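Local atomic coordinates of bile salt hydrolase/transferase (Clostridium perfringens, PDB entry 2BJF), a protein that hydrolyses the amide bond of glycine- and taurine-conjugated bile salts, releasing free bile acids and the amino acid. Residues Asn44-Val54 / Tyr103-Ser114. Residues are numbered along the deposited sequence; the frame is centred on the assembly and turned at random.
Sequences NKKELTTKYAV and YNFLLWVLANFS
The carbonyl of Ala111 is gripped by the backbone amides of Lys51 and Tyr52, a worked example of one acceptor serving two donors. Ala111 O accepts from Lys51 N at 2.9 Å and Tyr52 N at 3.1 Å, which arrive from opposite faces of the carbonyl plane and so hold the oxygen between them. The Tyr52 ring then lies against the backbone of Phe113 and Ser114, with CE2 3.5 Å from Phe113 C and its hydroxyl near Ser114 CB. Over the centre of one ring face sits CG of Lys51; this lysine runs on extended, and a water bound by its NZ also donates to Asn112 O. A second water joins Thr49 O to Asn112 OD1.

Leu48 before this grip in the chain and Val54 after it add apolar packing. The first torsion of Leu48 (chi1 179°) swings CG opposite the backbone nitrogen and lays CD2 against both Leu107 and Ala111, 3.8 Å from Ala111 CB, while CD1 meets the backbone of Trp108 and ND2 of Asn104, whose OD1 is hydrogen-bonded to Tyr64 OH. Val54 meets Leu110 nearly at a right angle, Val54 CG1 to Leu110 CD1 3.8 Å. At the far end Asn44 and Tyr103 approach from opposite directions: Asn44 ND2 donates to Tyr103 OH at 3.1 Å, almost in the amide plane, and Asn44 OD1 closes an Asx turn onto Lys46 N.

The Tyr103 side chain also comes close to bound deoxycholate, which places this end beside the bile-acid pocket. Strand 64-67 touches Leu48, Leu107 and Val54, helix 116-123 packs on Trp108 and Phe113, and strand 47-49 pairs with strand 38-40.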
ATOM      1  N   ASN A  44      -8.121 -48.777  -1.060  1.00 20.11           N
ATOM      2  CA  ASN A  44      -9.585 -48.742  -1.156  1.00 20.11           C
ATOM      3  C   ASN A  44     -10.171 -49.471  -2.374  1.00 20.13           C
ATOM      4  O   ASN A  44     -11.386 -49.447  -2.590  1.00 20.17           O
ATOM      5  CB  ASN A  44     -10.104 -47.296  -1.079  1.00 20.10           C
ATOM      6  CG  ASN A  44      -9.485 -46.385  -2.132  1.00 20.07           C
ATOM      7  OD1 ASN A  44      -9.275 -46.784  -3.277  1.00 19.71           O
ATOM      8  ND2 ASN A  44      -9.208 -45.145  -1.746  1.00 20.03           N
ATOM      9  N   LYS A  45      -9.297 -50.105  -3.157  1.00 20.12           N
ATOM     10  CA  LYS A  45      -9.679 -50.918  -4.328  1.00 20.17           C
ATOM     11  C   LYS A  45     -10.354 -50.147  -5.473  1.00 20.03           C
ATOM     12  O   LYS A  45     -10.810 -50.755  -6.447  1.00 20.06           O
ATOM     13  CB  LYS A  45     -10.508 -52.145  -3.916  1.00 20.20           C
ATOM     14  CG  LYS A  45      -9.708 -53.206  -3.177  1.00 20.48           C
ATOM     15  CD  LYS A  45     -10.535 -54.460  -2.935  1.00 20.53           C
ATOM     16  CE  LYS A  45      -9.736 -55.520  -2.188  1.00 21.37           C
ATOM     17  NZ  LYS A  45      -8.603 -56.063  -2.994  1.00 21.70           N
ATOM     18  N   LYS A  46     -10.407 -48.820  -5.361  1.00 19.83           N
ATOM     19  CA  LYS A  46     -10.999 -47.979  -6.403  1.00 19.69           C
ATOM     20  C   LYS A  46     -10.129 -47.970  -7.656  1.00 19.53           C
ATOM     21  O   LYS A  46      -8.899 -47.943  -7.569  1.00 19.56           O
ATOM     22  CB  LYS A  46     -11.219 -46.550  -5.899  1.00 19.75           C
ATOM     23  CG  LYS A  46     -12.274 -46.431  -4.809  1.00 19.91           C
ATOM     24  CD  LYS A  46     -12.392 -45.002  -4.306  1.00 20.49           C
ATOM     25  CE  LYS A  46     -13.315 -44.906  -3.098  1.00 20.83           C
ATOM     26  NZ  LYS A  46     -14.734 -45.211  -3.432  1.00 21.22           N
ATOM     27  N   GLU A  47     -10.778 -47.997  -8.817  1.00 19.31           N
ATOM     28  CA  GLU A  47     -10.076 -48.118 -10.091  1.00 19.18           C
ATOM     29  C   GLU A  47     -10.408 -46.993 -11.066  1.00 18.70           C
ATOM     30  O   GLU A  47     -11.521 -46.460 -11.066  1.00 18.79           O
ATOM     31  CB  GLU A  47     -10.370 -49.474 -10.741  1.00 19.19           C
ATOM     32  CG  GLU A  47      -9.806 -50.672  -9.981  1.00 19.77           C
ATOM     33  CD  GLU A  47     -10.087 -52.004 -10.659  1.00 19.79           C
ATOM     34  OE1 GLU A  47     -10.631 -52.015 -11.785  1.00 20.97           O
ATOM     35  OE2 GLU A  47      -9.758 -53.049 -10.058  1.00 20.96           O
ATOM     36  N   LEU A  48      -9.426 -46.639 -11.891  1.00 18.13           N
ATOM     37  CA  LEU A  48      -9.614 -45.685 -12.978  1.00 17.50           C
ATOM     38  C   LEU A  48      -8.855 -46.164 -14.210  1.00 17.08           C
ATOM     39  O   LEU A  48      -7.651 -46.421 -14.148  1.00 17.03           O
ATOM     40  CB  LEU A  48      -9.151 -44.279 -12.564  1.00 17.59           C
ATOM     41  CG  LEU A  48      -9.258 -43.146 -13.594  1.00 17.65           C
ATOM     42  CD1 LEU A  48      -9.685 -41.844 -12.932  1.00 18.01           C
ATOM     43  CD2 LEU A  48      -7.954 -42.957 -14.366  1.00 18.02           C
ATOM     44  N   THR A  49      -9.569 -46.289 -15.325  1.00 16.49           N
ATOM     45  CA  THR A  49      -8.953 -46.645 -16.598  1.00 15.91           C
ATOM     46  C   THR A  49      -8.994 -45.435 -17.523  1.00 15.36           C
ATOM     47  O   THR A  49     -10.067 -44.906 -17.819  1.00 15.37           O
ATOM     48  CB  THR A  49      -9.643 -47.865 -17.256  1.00 16.02           C
ATOM     49  OG1 THR A  49      -9.640 -48.970 -16.344  1.00 16.24           O
ATOM     50  CG2 THR A  49      -8.916 -48.274 -18.531  1.00 15.95           C
ATOM     51  N   THR A  50      -7.817 -44.997 -17.965  1.00 14.57           N
ATOM     52  CA  THR A  50      -7.697 -43.797 -18.791  1.00 13.88           C
ATOM     53  C   THR A  50      -8.335 -43.987 -20.162  1.00 13.44           C
ATOM     54  O   THR A  50      -8.167 -45.029 -20.796  1.00 13.33           O
ATOM     55  CB  THR A  50      -6.220 -43.367 -18.979  1.00 13.90           C
ATOM     56  OG1 THR A  50      -5.479 -44.430 -19.592  1.00 13.82           O
ATOM     57  CG2 THR A  50      -5.580 -43.007 -17.640  1.00 13.87           C
ATOM     58  N   LYS A  51      -9.091 -42.985 -20.599  1.00 12.91           N
ATOM     59  CA  LYS A  51      -9.578 -42.930 -21.972  1.00 12.57           C
ATOM     60  C   LYS A  51      -8.530 -42.221 -22.822  1.00 12.17           C
ATOM     61  O   LYS A  51      -8.189 -42.676 -23.915  1.00 12.09           O
ATOM     62  CB  LYS A  51     -10.929 -42.207 -22.047  1.00 12.51           C
ATOM     63  CG  LYS A  51     -11.520 -42.120 -23.449  1.00 12.82           C
ATOM     64  CD  LYS A  51     -12.807 -41.313 -23.462  1.00 12.92           C
ATOM     65  CE  LYS A  51     -13.346 -41.162 -24.874  1.00 13.80           C
ATOM     66  NZ  LYS A  51     -14.626 -40.403 -24.901  1.00 14.56           N
ATOM     67  N   TYR A  52      -8.014 -41.112 -22.295  1.00 11.72           N
ATOM     68  CA  TYR A  52      -6.989 -40.323 -22.972  1.00 11.39           C
ATOM     69  C   TYR A  52      -5.645 -40.436 -22.262  1.00 11.12           C
ATOM     70  O   TYR A  52      -5.589 -40.612 -21.040  1.00 11.08           O
ATOM     71  CB  TYR A  52      -7.415 -38.853 -23.054  1.00 11.44           C
ATOM     72  CG  TYR A  52      -8.748 -38.630 -23.738  1.00 11.57           C
ATOM     73  CD1 TYR A  52      -8.933 -38.970 -25.080  1.00 11.73           C
ATOM     74  CD2 TYR A  52      -9.824 -38.071 -23.047  1.00 11.60           C
ATOM     75  CE1 TYR A  52     -10.154 -38.766 -25.714  1.00 11.85           C
ATOM     76  CE2 TYR A  52     -11.052 -37.860 -23.674  1.00 11.43           C
ATOM     77  CZ  TYR A  52     -11.208 -38.212 -25.006  1.00 11.71           C
ATOM     78  OH  TYR A  52     -12.416 -38.007 -25.632  1.00 11.71           O
ATOM     79  N   ALA A  53      -4.567 -40.341 -23.039  1.00 10.72           N
ATOM     80  CA  ALA A  53      -3.210 -40.325 -22.497  1.00 10.48           C
ATOM     81  C   ALA A  53      -2.971 -39.033 -21.721  1.00 10.35           C
ATOM     82  O   ALA A  53      -3.489 -37.983 -22.091  1.00 10.27           O
ATOM     83  CB  ALA A  53      -2.191 -40.474 -23.611  1.00 10.59           C
ATOM     84  N   VAL A  54      -2.184 -39.127 -20.650  1.00 10.18           N
ATOM     85  CA  VAL A  54      -1.977 -38.018 -19.715  1.00 10.14           C
ATOM     86  C   VAL A  54      -0.485 -37.756 -19.497  1.00 10.16           C
ATOM     87  O   VAL A  54       0.311 -38.693 -19.428  1.00  9.98           O
ATOM     88  CB  VAL A  54      -2.663 -38.309 -18.345  1.00 10.17           C
ATOM     89  CG1 VAL A  54      -2.386 -37.204 -17.333  1.00 10.43           C
ATOM     90  CG2 VAL A  54      -4.170 -38.500 -18.519  1.00 10.17           C
ATOM     91  N   TYR A 103      -7.663 -36.725  -3.952  1.00 12.27           N
ATOM     92  CA  TYR A 103      -6.386 -37.095  -4.570  1.00 12.08           C
ATOM     93  C   TYR A 103      -6.513 -37.484  -6.047  1.00 11.99           C
ATOM     94  O   TYR A 103      -5.533 -37.428  -6.792  1.00 12.12           O
ATOM     95  CB  TYR A 103      -5.714 -38.236  -3.788  1.00 12.24           C
ATOM     96  CG  TYR A 103      -6.467 -39.553  -3.844  1.00 12.22           C
ATOM     97  CD1 TYR A 103      -6.302 -40.431  -4.918  1.00 12.01           C
ATOM     98  CD2 TYR A 103      -7.343 -39.920  -2.825  1.00 12.40           C
ATOM     99  CE1 TYR A 103      -6.995 -41.635  -4.979  1.00 12.29           C
ATOM    100  CE2 TYR A 103      -8.037 -41.127  -2.873  1.00 12.18           C
ATOM    101  CZ  TYR A 103      -7.859 -41.978  -3.953  1.00 12.26           C
ATOM    102  OH  TYR A 103      -8.545 -43.170  -4.011  1.00 12.60           O
ATOM    103  N   ASN A 104      -7.718 -37.883  -6.456  1.00 11.55           N
ATOM    104  CA  ASN A 104      -7.948 -38.409  -7.801  1.00 11.16           C
ATOM    105  C   ASN A 104      -8.625 -37.428  -8.763  1.00 10.84           C
ATOM    106  O   ASN A 104      -8.783 -37.734  -9.946  1.00 10.71           O
ATOM    107  CB  ASN A 104      -8.748 -39.719  -7.731  1.00 11.20           C
ATOM    108  CG  ASN A 104      -8.564 -40.588  -8.968  1.00 11.49           C
ATOM    109  OD1 ASN A 104      -7.441 -40.807  -9.428  1.00 11.99           O
ATOM    110  ND2 ASN A 104      -9.669 -41.095  -9.507  1.00 12.00           N
ATOM    111  N   PHE A 105      -9.011 -36.254  -8.267  1.00 10.52           N
ATOM    112  CA  PHE A 105      -9.776 -35.303  -9.080  1.00 10.37           C
ATOM    113  C   PHE A 105      -9.062 -34.884 -10.366  1.00 10.31           C
ATOM    114  O   PHE A 105      -9.663 -34.896 -11.441  1.00 10.15           O
ATOM    115  CB  PHE A 105     -10.186 -34.062  -8.277  1.00 10.32           C
ATOM    116  CG  PHE A 105     -11.054 -33.105  -9.052  1.00 10.54           C
ATOM    117  CD1 PHE A 105     -12.428 -33.297  -9.127  1.00 10.79           C
ATOM    118  CD2 PHE A 105     -10.493 -32.019  -9.722  1.00 10.57           C
ATOM    119  CE1 PHE A 105     -13.233 -32.420  -9.850  1.00 11.00           C
ATOM    120  CE2 PHE A 105     -11.289 -31.135 -10.445  1.00 10.63           C
ATOM    121  CZ  PHE A 105     -12.662 -31.338 -10.511  1.00 10.59           C
ATOM    122  N   LEU A 106      -7.790 -34.510 -10.248  1.00 10.31           N
ATOM    123  CA  LEU A 106      -7.027 -34.037 -11.400  1.00 10.29           C
ATOM    124  C   LEU A 106      -6.944 -35.111 -12.488  1.00 10.40           C
ATOM    125  O   LEU A 106      -7.221 -34.838 -13.660  1.00 10.36           O
ATOM    126  CB  LEU A 106      -5.632 -33.569 -10.972  1.00 10.43           C
ATOM    127  CG  LEU A 106      -4.987 -32.473 -11.828  1.00 10.44           C
ATOM    128  CD1 LEU A 106      -3.970 -31.698 -11.018  1.00 10.87           C
ATOM    129  CD2 LEU A 106      -4.345 -33.032 -13.091  1.00 10.32           C
ATOM    130  N   LEU A 107      -6.578 -36.328 -12.092  1.00 10.37           N
ATOM    131  CA  LEU A 107      -6.513 -37.454 -13.022  1.00 10.67           C
ATOM    132  C   LEU A 107      -7.888 -37.792 -13.607  1.00 10.69           C
ATOM    133  O   LEU A 107      -7.991 -38.127 -14.786  1.00 10.73           O
ATOM    134  CB  LEU A 107      -5.890 -38.684 -12.347  1.00 10.64           C
ATOM    135  CG  LEU A 107      -5.726 -39.967 -13.174  1.00 10.85           C
ATOM    136  CD1 LEU A 107      -4.881 -39.735 -14.426  1.00 11.12           C
ATOM    137  CD2 LEU A 107      -5.131 -41.076 -12.319  1.00 10.94           C
ATOM    138  N   TRP A 108      -8.933 -37.691 -12.786  1.00 10.82           N
ATOM    139  CA  TRP A 108     -10.306 -37.944 -13.237  1.00 10.87           C
ATOM    140  C   TRP A 108     -10.708 -37.000 -14.373  1.00 10.78           C
ATOM    141  O   TRP A 108     -11.354 -37.419 -15.337  1.00 10.74           O
ATOM    142  CB  TRP A 108     -11.289 -37.840 -12.062  1.00 11.37           C
ATOM    143  CG  TRP A 108     -12.739 -37.946 -12.451  1.00 11.61           C
ATOM    144  CD1 TRP A 108     -13.457 -39.092 -12.643  1.00 12.31           C
ATOM    145  CD2 TRP A 108     -13.646 -36.861 -12.687  1.00 12.00           C
ATOM    146  NE1 TRP A 108     -14.754 -38.788 -12.985  1.00 12.34           N
ATOM    147  CE2 TRP A 108     -14.898 -37.426 -13.022  1.00 12.33           C
ATOM    148  CE3 TRP A 108     -13.523 -35.464 -12.651  1.00 12.21           C
ATOM    149  CZ2 TRP A 108     -16.020 -36.644 -13.318  1.00 12.05           C
ATOM    150  CZ3 TRP A 108     -14.640 -34.685 -12.948  1.00 12.29           C
ATOM    151  CH2 TRP A 108     -15.872 -35.280 -13.276  1.00 12.11           C
ATOM    152  N   VAL A 109     -10.314 -35.732 -14.258  1.00 10.55           N
ATOM    153  CA  VAL A 109     -10.582 -34.737 -15.297  1.00 10.47           C
ATOM    154  C   VAL A 109      -9.843 -35.080 -16.594  1.00 10.39           C
ATOM    155  O   VAL A 109     -10.451 -35.144 -17.663  1.00 10.50           O
ATOM    156  CB  VAL A 109     -10.205 -33.304 -14.830  1.00 10.39           C
ATOM    157  CG1 VAL A 109     -10.279 -32.310 -15.988  1.00 10.39           C
ATOM    158  CG2 VAL A 109     -11.114 -32.858 -13.695  1.00 10.40           C
ATOM    159  N   LEU A 110      -8.538 -35.315 -16.484  1.00 10.40           N
ATOM    160  CA  LEU A 110      -7.684 -35.500 -17.656  1.00 10.38           C
ATOM    161  C   LEU A 110      -7.895 -36.834 -18.362  1.00 10.57           C
ATOM    162  O   LEU A 110      -7.819 -36.905 -19.588  1.00 10.72           O
ATOM    163  CB  LEU A 110      -6.209 -35.340 -17.282  1.00 10.31           C
ATOM    164  CG  LEU A 110      -5.773 -33.975 -16.743  1.00 10.17           C
ATOM    165  CD1 LEU A 110      -4.283 -33.995 -16.485  1.00 10.12           C
ATOM    166  CD2 LEU A 110      -6.141 -32.847 -17.702  1.00 10.42           C
ATOM    167  N   ALA A 111      -8.155 -37.884 -17.589  1.00 10.78           N
ATOM    168  CA  ALA A 111      -8.310 -39.223 -18.151  1.00 10.90           C
ATOM    169  C   ALA A 111      -9.616 -39.400 -18.918  1.00 11.05           C
ATOM    170  O   ALA A 111      -9.692 -40.228 -19.826  1.00 11.09           O
ATOM    171  CB  ALA A 111      -8.192 -40.277 -17.059  1.00 10.94           C
ATOM    172  N   ASN A 112     -10.634 -38.621 -18.560  1.00 11.16           N
ATOM    173  CA  ASN A 112     -11.997 -38.876 -19.034  1.00 11.37           C
ATOM    174  C   ASN A 112     -12.562 -37.915 -20.081  1.00 11.41           C
ATOM    175  O   ASN A 112     -13.421 -38.304 -20.877  1.00 11.50           O
ATOM    176  CB  ASN A 112     -12.960 -38.958 -17.844  1.00 11.45           C
ATOM    177  CG  ASN A 112     -12.766 -40.218 -17.021  1.00 11.81           C
ATOM    178  OD1 ASN A 112     -12.901 -41.333 -17.528  1.00 12.29           O
ATOM    179  ND2 ASN A 112     -12.459 -40.046 -15.741  1.00 12.38           N
ATOM    180  N   PHE A 113     -12.095 -36.669 -20.074  1.00 11.48           N
ATOM    181  CA  PHE A 113     -12.732 -35.615 -20.867  1.00 11.50           C
ATOM    182  C   PHE A 113     -11.780 -34.919 -21.836  1.00 11.70           C
ATOM    183  O   PHE A 113     -10.572 -34.866 -21.602  1.00 11.65           O
ATOM    184  CB  PHE A 113     -13.412 -34.603 -19.937  1.00 11.55           C
ATOM    185  CG  PHE A 113     -14.256 -35.242 -18.867  1.00 11.51           C
ATOM    186  CD1 PHE A 113     -15.484 -35.816 -19.184  1.00 12.04           C
ATOM    187  CD2 PHE A 113     -13.814 -35.291 -17.548  1.00 11.45           C
ATOM    188  CE1 PHE A 113     -16.265 -36.421 -18.201  1.00 12.17           C
ATOM    189  CE2 PHE A 113     -14.587 -35.892 -16.557  1.00 11.88           C
ATOM    190  CZ  PHE A 113     -15.814 -36.459 -16.886  1.00 11.85           C
ATOM    191  N   SER A 114     -12.338 -34.391 -22.923  1.00 11.83           N
ATOM    192  CA  SER A 114     -11.544 -33.793 -23.998  1.00 12.11           C
ATOM    193  C   SER A 114     -11.597 -32.264 -24.036  1.00 12.24           C
ATOM    194  O   SER A 114     -10.790 -31.633 -24.724  1.00 12.35           O
ATOM    195  CB  SER A 114     -11.974 -34.362 -25.354  1.00 12.14           C
ATOM    196  OG  SER A 114     -13.305 -33.988 -25.662  1.00 12.65           O
TER
HETATM  197  O   HOH W   1     -12.561 -43.978 -17.594  1.00 32.35           O
HETATM  198  O   HOH W   2     -14.643 -37.998 -23.308  1.00 21.66           O